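Side-chain contacts in streptokinase domain B (Streptococcus dysgalactiae subsp. equisimilis, PDB 1QQR), which probably takes part in the non-proteolytic activation of plasminogen by streptokinase, the step that leads on to fibrinolysis: residues 31-36 and 50-55; 23-28 and 62-67; 75-80 and 96-101. All blocks are in the same frame, centred on the assembly; numbering follows the deposited sequence.

Interaction 1 (31-36 and 50-55); sequences LTKLLK and LAQAQS. Unlike the reference sequence in segment 31-36: Leu-31 (reference Asp).
Leu-35 on edge strand 33-38 and Gln-52 on helix 46-60 mark the closest approach of the two backbones, with 8.6 Å between Leu-35 CA and Gln-52 CA, bridged by side chains alone. Lys-33 starts its side chain anti to the backbone N (chi1 166°) and stays extended to the end, which carries the ammonium to the helix. There Lys-33 NZ donates to Gln-52 OE1 at 2.6 Å, a short bond in the amide plane, directed at a lone pair, with a C=O...N angle of 126°. Gln-52 folds at chi2 (-52°), and this bend sets its amide in front of the lysine while its methylene part serves as an apolar surface. Against that part rests a methyl of Leu-35, with Leu-35 CD1 3.8 Å from Gln-52 CG. A glutamine suits the place because its aliphatic stem meets leucine and its carbonyl meets lysine. Lys-33 also touches Ile-56 and Leu-35 touches Leu-49 of the same helix, while Leu-35 packs on Tyr-12. Opposite Val-10 the strand fits in two residues, Leu-35 and Lys-36, a classic beta bulge. A helix laid across a mixed sheet is the hallmark of the beta-grasp fold of streptokinase domains.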
loop_
_atom_site.group_PDB
_atom_site.type_symbol
_atom_site.label_atom_id
_atom_site.label_comp_id
_atom_site.label_asym_id
_atom_site.label_seq_id
_atom_site.Cartn_x
_atom_site.Cartn_y
_atom_site.Cartn_z
ATOM N N LEU A 31 4.042 -9.944 1.072
ATOM C CA LEU A 31 2.716 -10.201 1.581
ATOM C C LEU A 31 1.857 -8.952 1.351
ATOM O O LEU A 31 2.369 -7.838 1.204
ATOM C CB LEU A 31 2.789 -10.474 3.089
ATOM C CG LEU A 31 2.168 -11.761 3.656
ATOM C CD1 LEU A 31 2.250 -11.736 5.185
ATOM C CD2 LEU A 31 0.757 -11.906 3.176
ATOM N N THR A 32 0.548 -9.145 1.305
ATOM C CA THR A 32 -0.355 -8.030 1.156
ATOM C C THR A 32 -1.449 -8.312 2.157
ATOM O O THR A 32 -1.659 -9.447 2.564
ATOM C CB THR A 32 -0.976 -7.951 -0.238
ATOM O OG1 THR A 32 -1.827 -9.080 -0.436
ATOM C CG2 THR A 32 0.111 -7.928 -1.309
ATOM N N LYS A 33 -2.125 -7.268 2.576
ATOM C CA LYS A 33 -3.207 -7.389 3.521
ATOM C C LYS A 33 -4.372 -6.645 2.873
ATOM O O LYS A 33 -4.180 -5.578 2.282
ATOM C CB LYS A 33 -2.793 -6.714 4.816
ATOM C CG LYS A 33 -3.910 -6.460 5.791
ATOM C CD LYS A 33 -3.396 -5.656 6.972
ATOM C CE LYS A 33 -4.500 -5.359 7.963
ATOM N NZ LYS A 33 -3.927 -4.605 9.113
ATOM N N LEU A 34 -5.570 -7.219 2.928
ATOM C CA LEU A 34 -6.713 -6.520 2.357
ATOM C C LEU A 34 -7.095 -5.491 3.390
ATOM O O LEU A 34 -7.320 -5.815 4.548
ATOM C CB LEU A 34 -7.919 -7.434 2.113
ATOM C CG LEU A 34 -9.057 -6.547 1.571
ATOM C CD1 LEU A 34 -9.147 -6.694 0.064
ATOM C CD2 LEU A 34 -10.375 -6.888 2.229
ATOM N N LEU A 35 -7.135 -4.240 2.975
ATOM C CA LEU A 35 -7.517 -3.182 3.881
ATOM C C LEU A 35 -9.035 -3.174 3.944
ATOM O O LEU A 35 -9.631 -3.296 5.003
ATOM C CB LEU A 35 -7.030 -1.859 3.332
ATOM C CG LEU A 35 -6.040 -1.104 4.193
ATOM C CD1 LEU A 35 -4.989 -2.079 4.741
ATOM C CD2 LEU A 35 -5.439 0.021 3.355
ATOM N N LYS A 36 -9.651 -3.018 2.780
ATOM C CA LYS A 36 -11.098 -2.985 2.680
ATOM C C LYS A 36 -11.569 -2.948 1.228
ATOM O O LYS A 36 -10.781 -2.761 0.299
ATOM C CB LYS A 36 -11.640 -1.769 3.438
ATOM C CG LYS A 36 -10.932 -0.458 3.131
ATOM C CD LYS A 36 -11.295 0.621 4.175
ATOM C CE LYS A 36 -10.415 1.887 4.048
ATOM N NZ LYS A 36 -10.775 3.014 4.987
ATOM N N LEU A 50 -0.853 5.448 7.752
ATOM C CA LEU A 50 0.146 5.461 8.824
ATOM C C LEU A 50 -0.326 4.570 9.963
ATOM O O LEU A 50 0.459 3.790 10.505
ATOM C CB LEU A 50 0.373 6.871 9.383
ATOM C CG LEU A 50 1.269 6.895 10.642
ATOM C CD1 LEU A 50 2.726 6.648 10.281
ATOM C CD2 LEU A 50 1.158 8.237 11.295
ATOM N N ALA A 51 -1.607 4.660 10.316
ATOM C CA ALA A 51 -2.112 3.857 11.419
ATOM C C ALA A 51 -1.949 2.388 11.070
ATOM O O ALA A 51 -1.566 1.576 11.917
ATOM C CB ALA A 51 -3.591 4.191 11.723
ATOM N N GLN A 52 -2.240 2.049 9.818
ATOM C CA GLN A 52 -2.100 0.677 9.353
ATOM C C GLN A 52 -0.642 0.218 9.434
ATOM O O GLN A 52 -0.341 -0.864 9.928
ATOM C CB GLN A 52 -2.565 0.558 7.896
ATOM C CG GLN A 52 -3.969 0.058 7.724
ATOM C CD GLN A 52 -4.210 -1.237 8.472
ATOM O OE1 GLN A 52 -3.444 -2.216 8.351
ATOM N NE2 GLN A 52 -5.275 -1.253 9.259
ATOM N N ALA A 53 0.267 1.044 8.929
ATOM C CA ALA A 53 1.668 0.666 8.930
ATOM C C ALA A 53 2.201 0.524 10.373
ATOM O O ALA A 53 2.887 -0.442 10.694
ATOM C CB ALA A 53 2.491 1.703 8.138
ATOM N N GLN A 54 1.866 1.472 11.241
ATOM C CA GLN A 54 2.333 1.426 12.618
ATOM C C GLN A 54 1.840 0.139 13.271
ATOM O O GLN A 54 2.595 -0.536 13.960
ATOM C CB GLN A 54 1.845 2.665 13.397
ATOM C CG GLN A 54 2.350 2.794 14.861
ATOM C CD GLN A 54 3.893 2.757 14.989
ATOM O OE1 GLN A 54 4.599 3.639 14.481
ATOM N NE2 GLN A 54 4.412 1.727 15.673
ATOM N N SER A 55 0.589 -0.240 13.033
ATOM C CA SER A 55 0.100 -1.454 13.667
ATOM C C SER A 55 0.806 -2.688 13.101
ATOM O O SER A 55 1.143 -3.618 13.844
ATOM C CB SER A 55 -1.432 -1.561 13.549
ATOM O OG SER A 55 -1.860 -2.276 12.402
#

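Interaction 2 (23-28 and 62-67); sequences DDFRPG and PGYTIY
Phe-25 and Tyr-64 form an edge-to-face (T-shaped) aromatic pair, with ring centroids 4.8 Å apart and planes inclined at 71°. The phenylalanine supplies the edge: Phe-25 CE1 stands over one face of the tyrosine, nearer its rim than its middle, and comes to 3.5 Å from Tyr-64 CZ. Phe-25 CZ follows it across the same ring, 4.1 Å from Tyr-64 CG. Both residues turn CG anti to their own carbonyl carbon (chi1 -70° and -79°), which sends the rings toward each other across the gap between the backbones. That gap measures 11.2 Å from Phe-25 CA to Tyr-64 CA. Phe-25 sits at the centre of an inverse gamma turn, a tight kink in the loop. Further apolar packing comes from Phe-16, Pro-18 and Val-126, and the ring of His-61 stacks with Phe-25. The polar part lies at the phenol: Tyr-64 OH is hydrogen-bonded to Asp-22 OD2, just ahead of the 23-28 segment, and only weakly to Lys-128 NZ. Tyrosine thus suits a place that needs a flat apolar face and a hydroxyl at its far end. The chemistry implies that this irregular loop is held to strand 64-76 by ring packing, with one directional bond beside it.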
loop_
_atom_site.group_PDB
_atom_site.type_symbol
_atom_site.label_atom_id
_atom_site.label_comp_id
_atom_site.label_asym_id
_atom_site.label_seq_id
_atom_site.Cartn_x
_atom_site.Cartn_y
_atom_site.Cartn_z
ATOM N N ASP A 23 19.247 -7.335 11.452
ATOM C CA ASP A 23 18.935 -8.551 10.706
ATOM C C ASP A 23 17.458 -8.900 10.599
ATOM O O ASP A 23 16.993 -9.287 9.528
ATOM C CB ASP A 23 19.679 -9.747 11.303
ATOM C CG ASP A 23 21.175 -9.656 11.103
ATOM O OD1 ASP A 23 21.600 -9.318 9.973
ATOM O OD2 ASP A 23 21.923 -9.928 12.070
ATOM N N ASP A 24 16.725 -8.776 11.703
ATOM C CA ASP A 24 15.300 -9.103 11.706
ATOM C C ASP A 24 14.587 -8.600 10.456
ATOM O O ASP A 24 13.570 -9.167 10.040
ATOM C CB ASP A 24 14.631 -8.534 12.957
ATOM C CG ASP A 24 15.213 -9.107 14.238
ATOM O OD1 ASP A 24 15.195 -10.351 14.392
ATOM O OD2 ASP A 24 15.685 -8.312 15.085
ATOM N N PHE A 25 15.122 -7.534 9.863
ATOM C CA PHE A 25 14.544 -6.976 8.649
ATOM C C PHE A 25 15.150 -7.672 7.431
ATOM O O PHE A 25 15.997 -7.119 6.727
ATOM C CB PHE A 25 14.765 -5.460 8.583
ATOM C CG PHE A 25 13.954 -4.690 9.593
ATOM C CD1 PHE A 25 14.409 -4.529 10.898
ATOM C CD2 PHE A 25 12.710 -4.171 9.255
ATOM C CE1 PHE A 25 13.631 -3.876 11.848
ATOM C CE2 PHE A 25 11.925 -3.517 10.199
ATOM C CZ PHE A 25 12.386 -3.369 11.495
ATOM N N ARG A 26 14.708 -8.910 7.218
ATOM C CA ARG A 26 15.143 -9.744 6.104
ATOM C C ARG A 26 14.510 -9.235 4.801
ATOM O O ARG A 26 13.294 -9.240 4.654
ATOM C CB ARG A 26 14.697 -11.195 6.358
ATOM C CG ARG A 26 14.980 -12.144 5.204
ATOM C CD ARG A 26 14.283 -13.503 5.349
ATOM N NE ARG A 26 14.633 -14.376 4.229
ATOM C CZ ARG A 26 14.083 -15.561 3.986
ATOM N NH1 ARG A 26 13.137 -16.039 4.781
ATOM N NH2 ARG A 26 14.482 -16.272 2.940
ATOM N N PRO A 27 15.326 -8.807 3.831
ATOM C CA PRO A 27 14.700 -8.323 2.595
ATOM C C PRO A 27 13.976 -9.445 1.828
ATOM O O PRO A 27 14.319 -10.622 1.950
ATOM C CB PRO A 27 15.877 -7.735 1.820
ATOM C CG PRO A 27 17.024 -8.613 2.236
ATOM C CD PRO A 27 16.798 -8.834 3.723
ATOM N N GLY A 28 12.958 -9.084 1.056
ATOM C CA GLY A 28 12.251 -10.100 0.312
ATOM C C GLY A 28 10.856 -10.357 0.829
ATOM O O GLY A 28 10.131 -11.182 0.254
ATOM N N PRO A 62 8.315 -5.397 17.150
ATOM C CA PRO A 62 8.104 -4.732 18.439
ATOM C C PRO A 62 9.396 -3.987 18.824
ATOM O O PRO A 62 10.507 -4.483 18.613
ATOM C CB PRO A 62 7.765 -5.900 19.365
ATOM C CG PRO A 62 8.609 -7.009 18.804
ATOM C CD PRO A 62 8.392 -6.863 17.315
ATOM N N GLY A 63 9.249 -2.784 19.356
ATOM C CA GLY A 63 10.425 -2.007 19.701
ATOM C C GLY A 63 10.780 -0.940 18.669
ATOM O O GLY A 63 11.582 -0.046 18.962
ATOM N N TYR A 64 10.206 -1.027 17.467
ATOM C CA TYR A 64 10.474 -0.037 16.425
ATOM C C TYR A 64 9.273 0.869 16.243
ATOM O O TYR A 64 8.169 0.519 16.638
ATOM C CB TYR A 64 10.776 -0.710 15.085
ATOM C CG TYR A 64 12.176 -1.256 14.945
ATOM C CD1 TYR A 64 12.542 -2.462 15.535
ATOM C CD2 TYR A 64 13.141 -0.558 14.227
ATOM C CE1 TYR A 64 13.837 -2.961 15.410
ATOM C CE2 TYR A 64 14.444 -1.045 14.100
ATOM C CZ TYR A 64 14.782 -2.244 14.690
ATOM O OH TYR A 64 16.060 -2.735 14.545
ATOM N N THR A 65 9.496 2.034 15.645
ATOM C CA THR A 65 8.425 2.990 15.378
ATOM C C THR A 65 8.662 3.628 14.017
ATOM O O THR A 65 9.787 3.635 13.528
ATOM C CB THR A 65 8.377 4.134 16.422
ATOM O OG1 THR A 65 7.443 5.143 15.984
ATOM C CG2 THR A 65 9.730 4.780 16.575
ATOM N N ILE A 66 7.597 4.151 13.412
ATOM C CA ILE A 66 7.689 4.815 12.126
ATOM C C ILE A 66 8.508 6.065 12.368
ATOM O O ILE A 66 8.280 6.786 13.333
ATOM C CB ILE A 66 6.325 5.321 11.604
ATOM C CG1 ILE A 66 5.354 4.167 11.397
ATOM C CG2 ILE A 66 6.532 6.109 10.315
ATOM C CD1 ILE A 66 5.724 3.251 10.309
ATOM N N TYR A 67 9.459 6.327 11.488
ATOM C CA TYR A 67 10.261 7.516 11.614
ATOM C C TYR A 67 9.692 8.412 10.541
ATOM O O TYR A 67 9.223 9.501 10.828
ATOM C CB TYR A 67 11.753 7.245 11.364
ATOM C CG TYR A 67 12.512 8.544 11.387
ATOM C CD1 TYR A 67 12.469 9.365 12.515
ATOM C CD2 TYR A 67 13.139 9.028 10.243
ATOM C CE1 TYR A 67 13.017 10.641 12.496
ATOM C CE2 TYR A 67 13.689 10.307 10.212
ATOM C CZ TYR A 67 13.620 11.112 11.341
ATOM O OH TYR A 67 14.118 12.396 11.311
#

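Interaction 3 (75-80 and 96-101); sequences THDNDI and KNREQA
The His-76 ring carries Lys-96 on one face, while the guanidinium of Arg-98 stands almost perpendicular to that ring and meets the Asp-77 carboxylate at its own edge. These groups gather at a type II' beta turn, His-76 to Asp-79, in which strand 64-76 ends. Lys-96 CD lies 3.6 Å from the centroid of the imidazole and only 15° off its normal, a CH-pi contact suited to a long methylene chain. Asp-77 OD2 accepts from Arg-98 NH1 at 3.1 Å in a nearly straight salt bridge (163° at the hydrogen). The oxygen lies close to the guanidinium plane, yet the donor approaches from above the plane of the carboxylate. A second partner steadies each group: Asp-77 OD1 takes the backbone N-H of Thr-117, and Arg-98 NH2 pairs with Asp-118 OD1. Arginine fits here since its three nitrogens can serve several acceptors. His-76 CB packs 3.6 Å from Arg-98 NH1. A bend at chi3 (69°) curls the arginine back over its own segment. NE and NH2 there both donate to one backbone oxygen: Lys-96 O accepts from Arg-98 NE at 3.1 Å and from Arg-98 NH2 at 3.2 Å.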
loop_
_atom_site.group_PDB
_atom_site.type_symbol
_atom_site.label_atom_id
_atom_site.label_comp_id
_atom_site.label_asym_id
_atom_site.label_seq_id
_atom_site.Cartn_x
_atom_site.Cartn_y
_atom_site.Cartn_z
ATOM N N THR A 75 -1.093 0.724 -7.456
ATOM C CA THR A 75 -1.092 0.008 -8.726
ATOM C C THR A 75 -2.549 -0.416 -8.842
ATOM O O THR A 75 -3.106 -0.985 -7.910
ATOM C CB THR A 75 -0.170 -1.275 -8.707
ATOM O OG1 THR A 75 1.172 -0.902 -8.357
ATOM C CG2 THR A 75 -0.152 -1.970 -10.099
ATOM N N HIS A 76 -3.170 -0.136 -9.978
ATOM C CA HIS A 76 -4.583 -0.475 -10.180
ATOM C C HIS A 76 -4.743 -1.676 -11.057
ATOM O O HIS A 76 -4.399 -1.609 -12.233
ATOM C CB HIS A 76 -5.288 0.681 -10.849
ATOM C CG HIS A 76 -4.939 1.989 -10.250
ATOM N ND1 HIS A 76 -4.058 2.860 -10.852
ATOM C CD2 HIS A 76 -5.308 2.561 -9.081
ATOM C CE1 HIS A 76 -3.905 3.917 -10.079
ATOM N NE2 HIS A 76 -4.649 3.763 -9.000
ATOM N N ASP A 77 -5.265 -2.762 -10.496
ATOM C CA ASP A 77 -5.440 -3.984 -11.270
ATOM C C ASP A 77 -4.119 -4.318 -11.965
ATOM O O ASP A 77 -3.072 -4.190 -11.343
ATOM C CB ASP A 77 -6.604 -3.782 -12.253
ATOM C CG ASP A 77 -7.899 -3.606 -11.522
ATOM O OD1 ASP A 77 -8.301 -4.561 -10.813
ATOM O OD2 ASP A 77 -8.501 -2.515 -11.606
ATOM N N ASN A 78 -4.155 -4.737 -13.228
ATOM C CA ASN A 78 -2.926 -5.074 -13.964
ATOM C C ASN A 78 -2.520 -3.944 -14.879
ATOM O O ASN A 78 -1.702 -4.111 -15.771
ATOM C CB ASN A 78 -3.115 -6.342 -14.797
ATOM C CG ASN A 78 -3.022 -7.594 -13.958
ATOM O OD1 ASN A 78 -3.430 -8.674 -14.381
ATOM N ND2 ASN A 78 -2.473 -7.459 -12.764
ATOM N N ASP A 79 -3.128 -2.796 -14.655
ATOM C CA ASP A 79 -2.859 -1.605 -15.437
ATOM C C ASP A 79 -1.399 -1.167 -15.251
ATOM O O ASP A 79 -0.830 -1.224 -14.155
ATOM C CB ASP A 79 -3.851 -0.522 -14.993
ATOM C CG ASP A 79 -3.784 0.732 -15.832
ATOM O OD1 ASP A 79 -2.974 0.801 -16.786
ATOM O OD2 ASP A 79 -4.560 1.664 -15.519
ATOM N N ILE A 80 -0.780 -0.736 -16.336
ATOM C CA ILE A 80 0.610 -0.305 -16.299
ATOM C C ILE A 80 0.868 1.089 -15.671
ATOM O O ILE A 80 1.930 1.318 -15.088
ATOM C CB ILE A 80 1.191 -0.391 -17.735
ATOM C CG1 ILE A 80 1.165 -1.863 -18.192
ATOM C CG2 ILE A 80 2.591 0.194 -17.778
ATOM C CD1 ILE A 80 1.811 -2.147 -19.566
ATOM N N LYS A 96 -9.675 5.481 -7.790
ATOM C CA LYS A 96 -9.739 5.782 -9.217
ATOM C C LYS A 96 -10.853 5.037 -9.977
ATOM O O LYS A 96 -11.093 3.849 -9.748
ATOM C CB LYS A 96 -8.366 5.456 -9.804
ATOM C CG LYS A 96 -8.132 5.770 -11.243
ATOM C CD LYS A 96 -6.710 5.335 -11.587
ATOM C CE LYS A 96 -6.396 5.422 -13.077
ATOM N NZ LYS A 96 -5.902 6.776 -13.503
ATOM N N ASN A 97 -11.531 5.757 -10.871
ATOM C CA ASN A 97 -12.615 5.200 -11.686
ATOM C C ASN A 97 -12.018 4.234 -12.691
ATOM O O ASN A 97 -10.919 4.452 -13.211
ATOM C CB ASN A 97 -13.350 6.312 -12.449
ATOM C CG ASN A 97 -14.745 5.904 -12.892
ATOM O OD1 ASN A 97 -15.194 4.775 -12.660
ATOM N ND2 ASN A 97 -15.444 6.830 -13.528
ATOM N N ARG A 98 -12.736 3.160 -12.971
ATOM C CA ARG A 98 -12.221 2.194 -13.916
ATOM C C ARG A 98 -13.272 1.258 -14.479
ATOM O O ARG A 98 -14.381 1.090 -13.942
ATOM C CB ARG A 98 -11.108 1.349 -13.259
ATOM C CG ARG A 98 -11.650 0.309 -12.265
ATOM C CD ARG A 98 -10.592 -0.158 -11.272
ATOM N NE ARG A 98 -10.205 0.886 -10.320
ATOM C CZ ARG A 98 -9.192 0.785 -9.455
ATOM N NH1 ARG A 98 -8.442 -0.312 -9.424
ATOM N NH2 ARG A 98 -8.953 1.765 -8.583
ATOM N N GLU A 99 -12.862 0.625 -15.567
ATOM C CA GLU A 99 -13.652 -0.355 -16.283
ATOM C C GLU A 99 -13.701 -1.598 -15.396
ATOM O O GLU A 99 -12.713 -1.932 -14.754
ATOM C CB GLU A 99 -12.948 -0.662 -17.599
ATOM C CG GLU A 99 -13.876 -1.087 -18.694
ATOM C CD GLU A 99 -14.842 0.003 -19.081
ATOM O OE1 GLU A 99 -14.380 1.057 -19.559
ATOM O OE2 GLU A 99 -16.058 -0.203 -18.901
ATOM N N GLN A 100 -14.844 -2.271 -15.347
ATOM C CA GLN A 100 -15.007 -3.475 -14.527
ATOM C C GLN A 100 -14.098 -4.586 -15.047
ATOM O O GLN A 100 -14.089 -4.877 -16.234
ATOM C CB GLN A 100 -16.461 -3.946 -14.566
ATOM C CG GLN A 100 -16.693 -5.321 -13.987
ATOM C CD GLN A 100 -16.606 -5.339 -12.480
ATOM O OE1 GLN A 100 -17.227 -4.518 -11.809
ATOM N NE2 GLN A 100 -15.854 -6.291 -11.935
ATOM N N ALA A 101 -13.347 -5.212 -14.147
ATOM C CA ALA A 101 -12.424 -6.282 -14.531
ATOM C C ALA A 101 -13.111 -7.593 -14.919
ATOM O O ALA A 101 -14.163 -7.958 -14.362
ATOM C CB ALA A 101 -11.452 -6.566 -13.384
#

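In the fold
From the N terminus, strand 8-18 leads into the loop holding 23-28, the first half of interaction 2. Before that contact closes, strand 33-38 and helix 46-60 meet in interaction 1, which is therefore nested inside the loop that 62-67 completes. These two contacts also touch: Gln-54 OE1 of the helix probably accepts a hydrogen bond from Ile-66 N. Strand 64-76 then runs on to interaction 3, a separate loop in series, closed when 96-101 returns to the turn after the strand. Interactions 2 and 3 thus use opposite ends of one strand, their centres about 31 Å apart, while interaction 1 joins the helix to an edge of the same sheet.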